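Local coordinates for unknown protein (Leishmania major, PDB 1R75), which is of unknown function but folds into two antiparallel beta sheets packed face to face, an all-beta domain of the DUF1935 family, at residues N40-I45 with I64-L69; S74-L79 with Y101-D106; P27-T32 with R52-N57. All blocks are in the same frame, centred on the assembly; numbering follows the deposited sequence.

Contact 1: N40-I45 with I64-L69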
ATOM      1  N   ASN A  40       8.784  -8.385  -4.768  1.00 38.28           N
ATOM      2  CA  ASN A  40       9.626  -7.701  -3.776  1.00 38.80           C
ATOM      3  C   ASN A  40       9.989  -6.230  -4.057  1.00 37.77           C
ATOM      4  O   ASN A  40      11.106  -5.776  -3.761  1.00 39.39           O
ATOM      5  CB  ASN A  40      10.905  -8.502  -3.598  1.00 40.66           C
ATOM      6  CG  ASN A  40      10.629  -9.951  -3.543  1.00 42.21           C
ATOM      7  OD1 ASN A  40       9.934 -10.417  -2.635  1.00 45.08           O
ATOM      8  ND2 ASN A  40      11.068 -10.686  -4.583  1.00 49.17           N
ATOM      9  N   ILE A  41       9.083  -5.484  -4.679  1.00 35.57           N
ATOM     10  CA  ILE A  41       9.252  -4.055  -4.775  1.00 33.87           C
ATOM     11  C   ILE A  41       8.354  -3.380  -3.717  1.00 31.69           C
ATOM     12  O   ILE A  41       8.711  -2.345  -3.166  1.00 32.23           O
ATOM     13  CB  ILE A  41       8.856  -3.541  -6.170  1.00 34.13           C
ATOM     14  CG1 ILE A  41       9.791  -4.126  -7.279  1.00 39.23           C
ATOM     15  CG2 ILE A  41       8.990  -2.053  -6.218  1.00 34.26           C
ATOM     16  CD1 ILE A  41       9.146  -4.400  -8.613  1.00 39.73           C
ATOM     17  N   LEU A  42       7.149  -3.913  -3.541  1.00 28.73           N
ATOM     18  CA  LEU A  42       6.171  -3.340  -2.620  1.00 26.99           C
ATOM     19  C   LEU A  42       6.065  -4.161  -1.392  1.00 25.31           C
ATOM     20  O   LEU A  42       5.832  -5.381  -1.448  1.00 26.41           O
ATOM     21  CB  LEU A  42       4.779  -3.217  -3.296  1.00 24.39           C
ATOM     22  CG  LEU A  42       3.762  -2.354  -2.543  1.00 26.13           C
ATOM     23  CD1 LEU A  42       4.104  -0.941  -2.477  1.00 26.65           C
ATOM     24  CD2 LEU A  42       2.325  -2.552  -3.071  1.00 28.10           C
ATOM     25  N   TYR A  43       6.126  -3.507  -0.244  1.00 24.20           N
ATOM     26  CA  TYR A  43       5.961  -4.215   1.043  1.00 24.25           C
ATOM     27  C   TYR A  43       4.744  -3.709   1.719  1.00 22.60           C
ATOM     28  O   TYR A  43       4.589  -2.482   1.789  1.00 21.87           O
ATOM     29  CB  TYR A  43       7.153  -3.948   1.947  1.00 25.24           C
ATOM     30  CG  TYR A  43       8.407  -4.573   1.363  1.00 28.19           C
ATOM     31  CD1 TYR A  43       8.787  -5.866   1.720  1.00 32.21           C
ATOM     32  CD2 TYR A  43       9.116  -3.925   0.387  1.00 27.40           C
ATOM     33  CE1 TYR A  43       9.933  -6.467   1.155  1.00 34.37           C
ATOM     34  CE2 TYR A  43      10.229  -4.499  -0.187  1.00 35.39           C
ATOM     35  CZ  TYR A  43      10.647  -5.761   0.231  1.00 36.43           C
ATOM     36  OH  TYR A  43      11.713  -6.354  -0.391  1.00 39.86           O
ATOM     37  N   ARG A  44       3.926  -4.608   2.240  1.00 20.65           N
ATOM     38  CA  ARG A  44       2.864  -4.295   3.170  1.00 20.37           C
ATOM     39  C   ARG A  44       3.396  -4.352   4.581  1.00 21.98           C
ATOM     40  O   ARG A  44       4.004  -5.351   4.943  1.00 23.70           O
ATOM     41  CB  ARG A  44       1.722  -5.255   2.980  1.00 21.35           C
ATOM     42  CG  ARG A  44       0.598  -5.128   3.925  1.00 22.22           C
ATOM     43  CD  ARG A  44      -0.616  -5.952   3.473  1.00 25.77           C
ATOM     44  NE  ARG A  44      -0.350  -7.395   3.528  1.00 29.10           N
ATOM     45  CZ  ARG A  44      -0.563  -8.144   4.539  1.00 33.86           C
ATOM     46  NH1 ARG A  44      -1.046  -7.629   5.665  1.00 41.11           N
ATOM     47  NH2 ARG A  44      -0.309  -9.466   4.421  1.00 34.15           N
ATOM     48  N   ILE A  45       3.215  -3.282   5.353  1.00 21.95           N
ATOM     49  CA  ILE A  45       3.724  -3.191   6.737  1.00 23.63           C
ATOM     50  C   ILE A  45       2.477  -3.213   7.568  1.00 24.33           C
ATOM     51  O   ILE A  45       1.652  -2.277   7.481  1.00 24.90           O
ATOM     52  CB  ILE A  45       4.469  -1.881   6.977  1.00 24.75           C
ATOM     53  CG1 ILE A  45       5.606  -1.764   5.943  1.00 29.78           C
ATOM     54  CG2 ILE A  45       5.003  -1.832   8.438  1.00 28.57           C
ATOM     55  CD1 ILE A  45       5.872  -0.370   5.577  1.00 35.10           C
ATOM     56  N   ILE A  64       3.862   2.940  -7.829  1.00 22.04           N
ATOM     57  CA  ILE A  64       3.052   1.707  -7.711  1.00 22.31           C
ATOM     58  C   ILE A  64       1.654   2.126  -7.356  1.00 22.00           C
ATOM     59  O   ILE A  64       1.470   2.986  -6.500  1.00 24.01           O
ATOM     60  CB  ILE A  64       3.621   0.745  -6.696  1.00 22.89           C
ATOM     61  CG1 ILE A  64       5.058   0.317  -7.112  1.00 28.43           C
ATOM     62  CG2 ILE A  64       2.641  -0.451  -6.443  1.00 25.18           C
ATOM     63  CD1 ILE A  64       5.769  -0.406  -6.101  1.00 33.72           C
ATOM     64  N   HIS A  65       0.661   1.607  -8.071  1.00 20.31           N
ATOM     65  CA  HIS A  65      -0.734   1.883  -7.709  1.00 21.15           C
ATOM     66  C   HIS A  65      -1.310   0.609  -7.161  1.00 19.97           C
ATOM     67  O   HIS A  65      -1.217  -0.418  -7.811  1.00 20.78           O
ATOM     68  CB  HIS A  65      -1.557   2.281  -8.941  1.00 22.57           C
ATOM     69  CG  HIS A  65      -3.020   2.465  -8.673  1.00 28.32           C
ATOM     70  ND1 HIS A  65      -3.991   1.661  -9.236  1.00 35.87           N
ATOM     71  CD2 HIS A  65      -3.679   3.330  -7.864  1.00 34.67           C
ATOM     72  CE1 HIS A  65      -5.175   2.019  -8.779  1.00 34.99           C
ATOM     73  NE2 HIS A  65      -5.017   3.041  -7.966  1.00 37.38           N
ATOM     74  N   VAL A  66      -1.872   0.648  -5.962  1.00 18.31           N
ATOM     75  CA  VAL A  66      -2.377  -0.553  -5.325  1.00 18.85           C
ATOM     76  C   VAL A  66      -3.827  -0.315  -4.932  1.00 21.29           C
ATOM     77  O   VAL A  66      -4.181   0.752  -4.437  1.00 19.51           O
ATOM     78  CB  VAL A  66      -1.493  -1.051  -4.166  1.00 21.71           C
ATOM     79  CG1 VAL A  66      -1.222  -0.003  -3.154  1.00 22.17           C
ATOM     80  CG2 VAL A  66      -2.088  -2.355  -3.480  1.00 20.62           C
ATOM     81  N   ALA A  67      -4.692  -1.251  -5.274  1.00 19.83           N
ATOM     82  CA  ALA A  67      -6.043  -1.244  -4.774  1.00 18.77           C
ATOM     83  C   ALA A  67      -6.408  -2.601  -4.209  1.00 18.19           C
ATOM     84  O   ALA A  67      -6.130  -3.643  -4.823  1.00 19.38           O
ATOM     85  CB  ALA A  67      -7.063  -0.900  -5.863  1.00 20.73           C
ATOM     86  N   VAL A  68      -7.100  -2.567  -3.067  1.00 16.18           N
ATOM     87  CA  VAL A  68      -7.436  -3.722  -2.317  1.00 16.89           C
ATOM     88  C   VAL A  68      -8.937  -3.677  -2.057  1.00 16.78           C
ATOM     89  O   VAL A  68      -9.489  -2.647  -1.723  1.00 16.54           O
ATOM     90  CB  VAL A  68      -6.692  -3.762  -0.993  1.00 16.51           C
ATOM     91  CG1 VAL A  68      -7.169  -4.925  -0.141  1.00 18.10           C
ATOM     92  CG2 VAL A  68      -5.139  -3.809  -1.183  1.00 18.89           C
ATOM     93  N   LEU A  69      -9.578  -4.803  -2.214  1.00 17.55           N
ATOM     94  CA  LEU A  69     -10.990  -4.960  -1.968  1.00 20.52           C
ATOM     95  C   LEU A  69     -11.166  -5.733  -0.687  1.00 20.62           C
ATOM     96  O   LEU A  69     -10.634  -6.851  -0.559  1.00 20.19           O
ATOM     97  CB  LEU A  69     -11.582  -5.841  -3.034  1.00 22.74           C
ATOM     98  CG  LEU A  69     -11.898  -5.350  -4.373  1.00 31.94           C
ATOM     99  CD1 LEU A  69     -11.858  -6.587  -5.372  1.00 35.91           C
ATOM    100  CD2 LEU A  69     -13.305  -4.621  -4.304  1.00 32.73           C
TER

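Contact 2: S74-L79 with Y101-D106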
ATOM      1  N   SER A  74     -15.436  -6.175   7.201  1.00 23.50           N
ATOM      2  CA  SER A  74     -14.345  -5.329   7.600  1.00 21.84           C
ATOM      3  C   SER A  74     -14.862  -3.994   8.165  1.00 22.63           C
ATOM      4  O   SER A  74     -15.809  -3.463   7.657  1.00 22.70           O
ATOM      5  CB  SER A  74     -13.443  -5.033   6.389  1.00 20.82           C
ATOM      6  OG  SER A  74     -12.745  -6.216   5.945  1.00 22.42           O
ATOM      7  N   GLN A  75     -14.185  -3.486   9.179  1.00 21.89           N
ATOM      8  CA  GLN A  75     -14.494  -2.206   9.739  1.00 24.44           C
ATOM      9  C   GLN A  75     -13.220  -1.347   9.721  1.00 21.81           C
ATOM     10  O   GLN A  75     -12.382  -1.353  10.637  1.00 23.46           O
ATOM     11  CB  GLN A  75     -15.038  -2.382  11.161  1.00 25.09           C
ATOM     12  CG  GLN A  75     -16.233  -3.227  11.209  1.00 30.43           C
ATOM     13  CD  GLN A  75     -16.620  -3.531  12.682  1.00 40.84           C
ATOM     14  OE1 GLN A  75     -16.205  -2.812  13.629  1.00 47.72           O
ATOM     15  NE2 GLN A  75     -17.384  -4.578  12.877  1.00 47.09           N
ATOM     16  N   ILE A  76     -13.029  -0.691   8.604  1.00 20.26           N
ATOM     17  CA  ILE A  76     -11.816   0.061   8.345  1.00 21.32           C
ATOM     18  C   ILE A  76     -12.120   1.463   7.910  1.00 20.31           C
ATOM     19  O   ILE A  76     -13.139   1.714   7.304  1.00 20.93           O
ATOM     20  CB  ILE A  76     -10.904  -0.622   7.276  1.00 19.94           C
ATOM     21  CG1 ILE A  76     -11.699  -1.047   6.076  1.00 24.16           C
ATOM     22  CG2 ILE A  76     -10.234  -1.831   7.880  1.00 22.83           C
ATOM     23  CD1 ILE A  76     -10.890  -1.285   4.874  1.00 26.68           C
ATOM     24  N   VAL A  77     -11.160   2.330   8.157  1.00 20.96           N
ATOM     25  CA  VAL A  77     -11.161   3.634   7.544  1.00 20.52           C
ATOM     26  C   VAL A  77      -9.903   3.790   6.685  1.00 18.09           C
ATOM     27  O   VAL A  77      -8.833   3.332   7.085  1.00 17.92           O
ATOM     28  CB  VAL A  77     -11.282   4.793   8.602  1.00 18.84           C
ATOM     29  CG1 VAL A  77     -12.493   4.582   9.317  1.00 22.57           C
ATOM     30  CG2 VAL A  77     -10.120   4.872   9.440  1.00 23.65           C
ATOM     31  N   PRO A  78      -9.987   4.523   5.596  1.00 17.03           N
ATOM     32  CA  PRO A  78      -8.765   4.831   4.857  1.00 18.00           C
ATOM     33  C   PRO A  78      -7.916   5.851   5.588  1.00 16.94           C
ATOM     34  O   PRO A  78      -8.465   6.714   6.253  1.00 20.15           O
ATOM     35  CB  PRO A  78      -9.319   5.420   3.545  1.00 17.21           C
ATOM     36  CG  PRO A  78     -10.590   6.164   3.976  1.00 19.92           C
ATOM     37  CD  PRO A  78     -11.174   5.082   4.863  1.00 19.85           C
ATOM     38  N   LEU A  79      -6.616   5.769   5.443  1.00 16.09           N
ATOM     39  CA  LEU A  79      -5.635   6.695   6.006  1.00 16.03           C
ATOM     40  C   LEU A  79      -5.018   7.546   4.983  1.00 16.52           C
ATOM     41  O   LEU A  79      -4.869   7.177   3.784  1.00 16.69           O
ATOM     42  CB  LEU A  79      -4.527   5.906   6.706  1.00 15.61           C
ATOM     43  CG  LEU A  79      -4.965   5.099   7.945  1.00 16.97           C
ATOM     44  CD1 LEU A  79      -3.727   4.483   8.652  1.00 20.56           C
ATOM     45  CD2 LEU A  79      -5.773   5.929   8.850  1.00 21.70           C
ATOM     46  N   TYR A 101     -15.504  -2.934   0.070  1.00 22.75           N
ATOM     47  CA  TYR A 101     -14.832  -1.648   0.207  1.00 20.20           C
ATOM     48  C   TYR A 101     -13.594  -1.711  -0.661  1.00 22.19           C
ATOM     49  O   TYR A 101     -12.774  -2.613  -0.517  1.00 23.07           O
ATOM     50  CB  TYR A 101     -14.443  -1.412   1.609  1.00 21.28           C
ATOM     51  CG  TYR A 101     -15.558  -1.581   2.593  1.00 24.03           C
ATOM     52  CD1 TYR A 101     -16.555  -0.582   2.724  1.00 30.38           C
ATOM     53  CD2 TYR A 101     -15.640  -2.691   3.393  1.00 25.66           C
ATOM     54  CE1 TYR A 101     -17.595  -0.717   3.619  1.00 31.67           C
ATOM     55  CE2 TYR A 101     -16.663  -2.857   4.263  1.00 28.29           C
ATOM     56  CZ  TYR A 101     -17.649  -1.875   4.394  1.00 34.76           C
ATOM     57  OH  TYR A 101     -18.669  -2.077   5.333  1.00 40.21           O
ATOM     58  N   LEU A 102     -13.457  -0.789  -1.568  1.00 20.99           N
ATOM     59  CA  LEU A 102     -12.277  -0.662  -2.371  1.00 19.84           C
ATOM     60  C   LEU A 102     -11.468   0.500  -1.879  1.00 20.47           C
ATOM     61  O   LEU A 102     -11.996   1.626  -1.749  1.00 20.40           O
ATOM     62  CB  LEU A 102     -12.692  -0.490  -3.810  1.00 20.82           C
ATOM     63  CG  LEU A 102     -11.569  -0.511  -4.825  1.00 26.57           C
ATOM     64  CD1 LEU A 102     -10.951  -1.835  -4.925  1.00 24.90           C
ATOM     65  CD2 LEU A 102     -12.207  -0.079  -6.170  1.00 32.89           C
ATOM     66  N   CYS A 103     -10.218   0.233  -1.525  1.00 17.99           N
ATOM     67  CA  CYS A 103      -9.251   1.237  -1.102  1.00 18.06           C
ATOM     68  C   CYS A 103      -8.020   1.233  -1.934  1.00 17.54           C
ATOM     69  O   CYS A 103      -7.499   0.184  -2.316  1.00 19.13           O
ATOM     70  CB  CYS A 103      -8.801   1.033   0.321  1.00 17.63           C
ATOM     71  SG  CYS A 103     -10.060   1.048   1.581  1.00 23.26           S
ATOM     72  N   GLU A 104      -7.559   2.425  -2.311  1.00 17.39           N
ATOM     73  CA  GLU A 104      -6.497   2.501  -3.276  1.00 18.54           C
ATOM     74  C   GLU A 104      -5.590   3.671  -2.980  1.00 17.88           C
ATOM     75  O   GLU A 104      -6.080   4.734  -2.480  1.00 19.19           O
ATOM     76  CB  GLU A 104      -7.056   2.585  -4.667  1.00 22.55           C
ATOM     77  CG  GLU A 104      -7.707   3.838  -5.027  1.00 27.87           C
ATOM     78  CD  GLU A 104      -8.349   3.791  -6.464  1.00 40.00           C
ATOM     79  OE1 GLU A 104      -7.865   3.062  -7.373  1.00 42.81           O
ATOM     80  OE2 GLU A 104      -9.338   4.533  -6.690  1.00 46.72           O
ATOM     81  N   VAL A 105      -4.305   3.523  -3.324  1.00 19.50           N
ATOM     82  CA  VAL A 105      -3.326   4.569  -3.082  1.00 18.08           C
ATOM     83  C   VAL A 105      -2.210   4.393  -4.128  1.00 20.95           C
ATOM     84  O   VAL A 105      -1.960   3.296  -4.636  1.00 20.71           O
ATOM     85  CB  VAL A 105      -2.767   4.532  -1.595  1.00 19.80           C
ATOM     86  CG1 VAL A 105      -1.850   3.350  -1.385  1.00 20.04           C
ATOM     87  CG2 VAL A 105      -2.175   5.889  -1.172  1.00 21.16           C
ATOM     88  N   ASP A 106      -1.554   5.492  -4.449  1.00 22.38           N
ATOM     89  CA  ASP A 106      -0.285   5.417  -5.187  1.00 24.86           C
ATOM     90  C   ASP A 106       0.915   5.594  -4.285  1.00 22.97           C
ATOM     91  O   ASP A 106       0.874   6.414  -3.419  1.00 24.71           O
ATOM     92  CB  ASP A 106      -0.281   6.517  -6.246  1.00 26.07           C
ATOM     93  CG  ASP A 106      -1.405   6.362  -7.223  1.00 35.64           C
ATOM     94  OD1 ASP A 106      -1.695   5.212  -7.649  1.00 39.49           O
ATOM     95  OD2 ASP A 106      -2.094   7.338  -7.627  1.00 47.20           O
TER
HETATM   96  O   HOH W   1     -18.424  -3.050   8.037  1.00 40.70           O

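Contact 3: P27-T32 with R52-N57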
ATOM      1  N   PRO A  27      11.009   2.037   5.264  1.00 37.65           N
ATOM      2  CA  PRO A  27       9.708   2.563   5.664  1.00 37.84           C
ATOM      3  C   PRO A  27       9.822   3.562   6.799  1.00 39.05           C
ATOM      4  O   PRO A  27      10.824   3.549   7.553  1.00 39.05           O
ATOM      5  CB  PRO A  27       8.969   1.330   6.145  1.00 37.78           C
ATOM      6  CG  PRO A  27       9.674   0.201   5.628  1.00 39.16           C
ATOM      7  CD  PRO A  27      11.119   0.590   5.533  1.00 37.45           C
ATOM      8  N   THR A  28       8.812   4.423   6.950  1.00 39.49           N
ATOM      9  CA  THR A  28       8.895   5.431   7.998  1.00 40.27           C
ATOM     10  C   THR A  28       8.317   4.893   9.276  1.00 41.65           C
ATOM     11  O   THR A  28       8.388   5.556  10.318  1.00 42.29           O
ATOM     12  CB  THR A  28       8.154   6.668   7.595  1.00 40.72           C
ATOM     13  OG1 THR A  28       6.827   6.318   7.146  1.00 41.75           O
ATOM     14  CG2 THR A  28       8.852   7.292   6.402  1.00 41.32           C
ATOM     15  N   VAL A  29       7.709   3.708   9.193  1.00 41.89           N
ATOM     16  CA  VAL A  29       7.142   3.075  10.361  1.00 43.43           C
ATOM     17  C   VAL A  29       7.583   1.624  10.427  1.00 45.63           C
ATOM     18  O   VAL A  29       7.820   0.968   9.410  1.00 44.84           O
ATOM     19  CB  VAL A  29       5.608   3.133  10.334  1.00 42.71           C
ATOM     20  CG1 VAL A  29       5.138   4.564  10.453  1.00 43.90           C
ATOM     21  CG2 VAL A  29       5.027   2.458   9.076  1.00 41.91           C
ATOM     22  N   LYS A  30       7.685   1.124  11.650  1.00 48.20           N
ATOM     23  CA  LYS A  30       7.886  -0.298  11.854  1.00 49.67           C
ATOM     24  C   LYS A  30       6.565  -0.756  12.409  1.00 48.96           C
ATOM     25  O   LYS A  30       6.038  -0.205  13.391  1.00 51.19           O
ATOM     26  CB  LYS A  30       9.008  -0.639  12.863  1.00 50.03           C
ATOM     27  CG  LYS A  30      10.386  -0.111  12.542  1.00 52.50           C
ATOM     28  CD  LYS A  30      10.885   0.806  13.682  1.00 55.80           C
ATOM     29  CE  LYS A  30      12.395   0.779  13.843  1.00 57.01           C
ATOM     30  NZ  LYS A  30      12.788   1.769  14.883  1.00 57.89           N
ATOM     31  N   GLY A  31       6.016  -1.751  11.776  1.00 48.04           N
ATOM     32  CA  GLY A  31       4.863  -2.383  12.319  1.00 47.00           C
ATOM     33  C   GLY A  31       5.431  -3.552  13.068  1.00 46.17           C
ATOM     34  O   GLY A  31       6.530  -3.507  13.607  1.00 46.69           O
ATOM     35  N   THR A  32       4.659  -4.600  13.118  1.00 44.24           N
ATOM     36  CA  THR A  32       5.127  -5.804  13.731  1.00 43.68           C
ATOM     37  C   THR A  32       5.525  -6.793  12.641  1.00 42.37           C
ATOM     38  O   THR A  32       6.473  -7.566  12.846  1.00 42.73           O
ATOM     39  CB  THR A  32       4.055  -6.286  14.712  1.00 44.21           C
ATOM     40  OG1 THR A  32       2.775  -6.281  14.099  1.00 45.07           O
ATOM     41  CG2 THR A  32       3.865  -5.249  15.780  1.00 45.07           C
ATOM     42  N   ARG A  52      -3.234  -1.238  11.799  1.00 23.77           N
ATOM     43  CA  ARG A  52      -2.932  -0.342  10.684  1.00 23.85           C
ATOM     44  C   ARG A  52      -2.077  -1.021   9.651  1.00 22.03           C
ATOM     45  O   ARG A  52      -1.136  -1.784   9.967  1.00 22.59           O
ATOM     46  CB  ARG A  52      -2.159   0.778  11.290  1.00 24.16           C
ATOM     47  CG  ARG A  52      -1.801   1.893  10.484  1.00 28.64           C
ATOM     48  CD  ARG A  52      -1.317   3.054  11.478  1.00 27.81           C
ATOM     49  NE  ARG A  52       0.029   2.812  12.028  1.00 28.87           N
ATOM     50  CZ  ARG A  52       0.502   3.367  13.140  1.00 29.59           C
ATOM     51  NH1 ARG A  52      -0.245   4.245  13.876  1.00 24.39           N
ATOM     52  NH2 ARG A  52       1.724   3.096  13.510  1.00 27.07           N
ATOM     53  N   TRP A  53      -2.347  -0.695   8.395  1.00 19.64           N
ATOM     54  CA  TRP A  53      -1.498  -1.103   7.291  1.00 18.01           C
ATOM     55  C   TRP A  53      -0.932   0.088   6.558  1.00 17.28           C
ATOM     56  O   TRP A  53      -1.641   1.111   6.380  1.00 18.99           O
ATOM     57  CB  TRP A  53      -2.305  -1.824   6.278  1.00 21.33           C
ATOM     58  CG  TRP A  53      -2.796  -3.158   6.561  1.00 23.90           C
ATOM     59  CD1 TRP A  53      -2.787  -3.862   7.723  1.00 27.72           C
ATOM     60  CD2 TRP A  53      -3.426  -4.002   5.579  1.00 27.13           C
ATOM     61  NE1 TRP A  53      -3.396  -5.107   7.538  1.00 28.20           N
ATOM     62  CE2 TRP A  53      -3.821  -5.196   6.231  1.00 26.36           C
ATOM     63  CE3 TRP A  53      -3.727  -3.844   4.224  1.00 26.99           C
ATOM     64  CZ2 TRP A  53      -4.473  -6.247   5.527  1.00 25.72           C
ATOM     65  CZ3 TRP A  53      -4.343  -4.931   3.520  1.00 29.04           C
ATOM     66  CH2 TRP A  53      -4.733  -6.049   4.176  1.00 25.46           C
ATOM     67  N   ALA A  54       0.277  -0.083   6.110  1.00 17.30           N
ATOM     68  CA  ALA A  54       0.980   0.809   5.261  1.00 18.19           C
ATOM     69  C   ALA A  54       1.708   0.041   4.161  1.00 19.02           C
ATOM     70  O   ALA A  54       1.899  -1.156   4.276  1.00 20.78           O
ATOM     71  CB  ALA A  54       1.964   1.603   6.058  1.00 18.24           C
ATOM     72  N   PHE A  55       2.046   0.748   3.082  1.00 18.07           N
ATOM     73  CA  PHE A  55       2.852   0.216   1.985  1.00 19.79           C
ATOM     74  C   PHE A  55       4.136   1.012   1.848  1.00 21.52           C
ATOM     75  O   PHE A  55       4.164   2.260   1.991  1.00 21.47           O
ATOM     76  CB  PHE A  55       2.063   0.306   0.668  1.00 19.70           C
ATOM     77  CG  PHE A  55       0.956  -0.641   0.596  1.00 19.41           C
ATOM     78  CD1 PHE A  55       1.194  -2.000   0.525  1.00 16.46           C
ATOM     79  CD2 PHE A  55      -0.356  -0.183   0.590  1.00 20.68           C
ATOM     80  CE1 PHE A  55       0.071  -2.927   0.416  1.00 20.38           C
ATOM     81  CE2 PHE A  55      -1.432  -1.060   0.475  1.00 20.50           C
ATOM     82  CZ  PHE A  55      -1.204  -2.454   0.441  1.00 19.18           C
ATOM     83  N   TYR A  56       5.205   0.292   1.585  1.00 20.00           N
ATOM     84  CA  TYR A  56       6.509   0.874   1.322  1.00 22.28           C
ATOM     85  C   TYR A  56       6.978   0.403  -0.060  1.00 21.44           C
ATOM     86  O   TYR A  56       6.879  -0.783  -0.368  1.00 21.89           O
ATOM     87  CB  TYR A  56       7.510   0.502   2.451  1.00 22.63           C
ATOM     88  CG  TYR A  56       8.927   0.811   2.077  1.00 24.30           C
ATOM     89  CD1 TYR A  56       9.349   2.136   1.945  1.00 26.55           C
ATOM     90  CD2 TYR A  56       9.832  -0.194   1.810  1.00 27.26           C
ATOM     91  CE1 TYR A  56      10.632   2.441   1.518  1.00 24.48           C
ATOM     92  CE2 TYR A  56      11.122   0.094   1.380  1.00 25.24           C
ATOM     93  CZ  TYR A  56      11.515   1.395   1.281  1.00 27.99           C
ATOM     94  OH  TYR A  56      12.755   1.707   0.869  1.00 28.65           O
ATOM     95  N   ASN A  57       7.434   1.332  -0.882  1.00 21.07           N
ATOM     96  CA  ASN A  57       7.913   1.076  -2.223  1.00 23.82           C
ATOM     97  C   ASN A  57       9.468   1.201  -2.142  1.00 25.20           C
ATOM     98  O   ASN A  57       9.995   2.295  -1.905  1.00 24.82           O
ATOM     99  CB  ASN A  57       7.228   2.064  -3.158  1.00 22.97           C
ATOM    100  CG  ASN A  57       7.788   2.020  -4.615  1.00 24.49           C
ATOM    101  OD1 ASN A  57       8.752   1.293  -4.944  1.00 23.42           O
ATOM    102  ND2 ASN A  57       7.182   2.808  -5.462  1.00 20.36           N
TER
HETATM  103  O   HOH W   2       3.624   0.791  12.767  1.00 43.94           O

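Contact 1: N40-I45 with I64-L69
Between the two antiparallel sheets of this all-beta domain lies an apolar core, and here I41, just before strand 42-47, and L42, its first residue, meet I64 and V66 of strand 62-71 in it. The evidence for a sheet-to-sheet contact is that no hydrogen bond joins the segments and that the nearest CA atoms, those of L42 and I64, stand 7.8 Å apart. I64 is the hub. Its CD1 lies 3.6 Å from I41 CG2 and 4.0 Å from L42 CD1, so the longer branch of one isoleucine is fitted against two successive residues. The second branch does separate work: I64 CG2 meets L42 CD2 at 4.0 Å. Both I64 and I41 have CG2 anti to the backbone N, and in I41 this turns the short branch, not the longer CG1 arm, to the opposing strand. L42 also carries its CG anti to the backbone N (chi1 -167°), which extends the side chain across the interface until CD2 comes 4.2 Å from V66 CB. L128 of strand 123-132 touches both L42 and I64, F55 of strand 52-57 packs on L42, and V105 of strand 100-107 packs beside V66.

Contact 2: S74-L79 with Y101-D106
I76 holds CG1 between its backbone N and carbonyl carbon (chi1 47°), a crowded position that, with CD1 extended beyond it (chi2 161°), carries the methyl end to strand 100-107 although the CB bond itself does not aim there. On the other segment, Y101 and C103 both set their gamma atoms anti to the carbonyl carbon, and their side chains project to segment 74-79. The result is two separate points of contact. I76 CD1 meets C103 SG at 4.1 Å, an apolar touch. At S74, the carbonyl oxygen O lies 3.6 Å from Y101 CE2, approaching the ring obliquely, while S74 CB is 4.4 Å from Y101 CD2.

A water joins the two segments beside the ring. It donates to S74 O at 2.7 Å and accepts from Y101 OH at 2.9 Å, so the phenol is tied indirectly to the backbone of the facing segment. Y72 O is a second acceptor for the hydroxyl, whose one proton must be shared or alternate between it and the water; S74 OG is satisfied by T121 OG1. No direct hydrogen bond crosses between the segments, and S74 CA and Y101 CA, the nearest such pair, are 8.3 Å apart, as fits packing between sheets. F70 of strand 62-71 packs on I76, A84 of strand 83-86 touches C103 and P78, and F115 of strand 112-117 lies against C103 and V105.

Contact 3: P27-T32 with R52-N57
This is a loop-on-sheet contact: P27 and V29, in the loop leading to strand 33-36, lie on Y56 and A54 of strand 52-57, and its polar part passes through a water. P27 sits over one face of the Y56 ring. Its CD is 4.0 Å from the ring centroid and only 9° off the ring normal, the geometry of a CH-pi interaction, while CG comes within 3.7 Å of Y56 CG. The pyrrolidine N is 3.7 Å above the ring plane, offset toward the rim. Y56 has CG anti to its own backbone N (chi1 167°), which places the phenol ring beneath the proline, and the two side chains cross at about a right angle. The ring's hydroxyl is bonded to D58 OD1, at the far end of the ring from CB.

Strand 52-57 is the middle strand of the five-stranded antiparallel sheet, flanked by 42-47 and 112-117. R52, A54 and Y56 direct their CB bonds toward the loop, whereas that of F55 points away, and its ring packs on L42 and V66. V29 reaches the strand more loosely, with CG2 4.4 Å from A54 CB. Further along, a water donates to K30 O at 2.7 Å and accepts from R52 NH2 at 3.1 Å. That guanidinium also makes a long, weak ion pair with D47, and F22 meets the Y56 ring edge-to-face as well as touching P27.

How the contacts relate
The three contacts follow one two-sheet architecture across its thickness. Contacts 1 and 3, with centres about 11 Å apart, share the five-stranded sheet: I45 N is 2.7 Å from A54 O and Y43 N 2.8 Å from Y56 O, both probable hydrogen bonds. The loop of contact 3 lies on the outer face of that sheet, while contact 1 is on its inner face. Contacts 1 and 2, about 12 Å apart by centres, are joined through the other sheet, where V68 N is 2.9 Å from C103 O. Contacts 2 and 3 are more distant, about 15 Å between centres, meeting where L79 CD1 packs 3.7 Å from R52 CG.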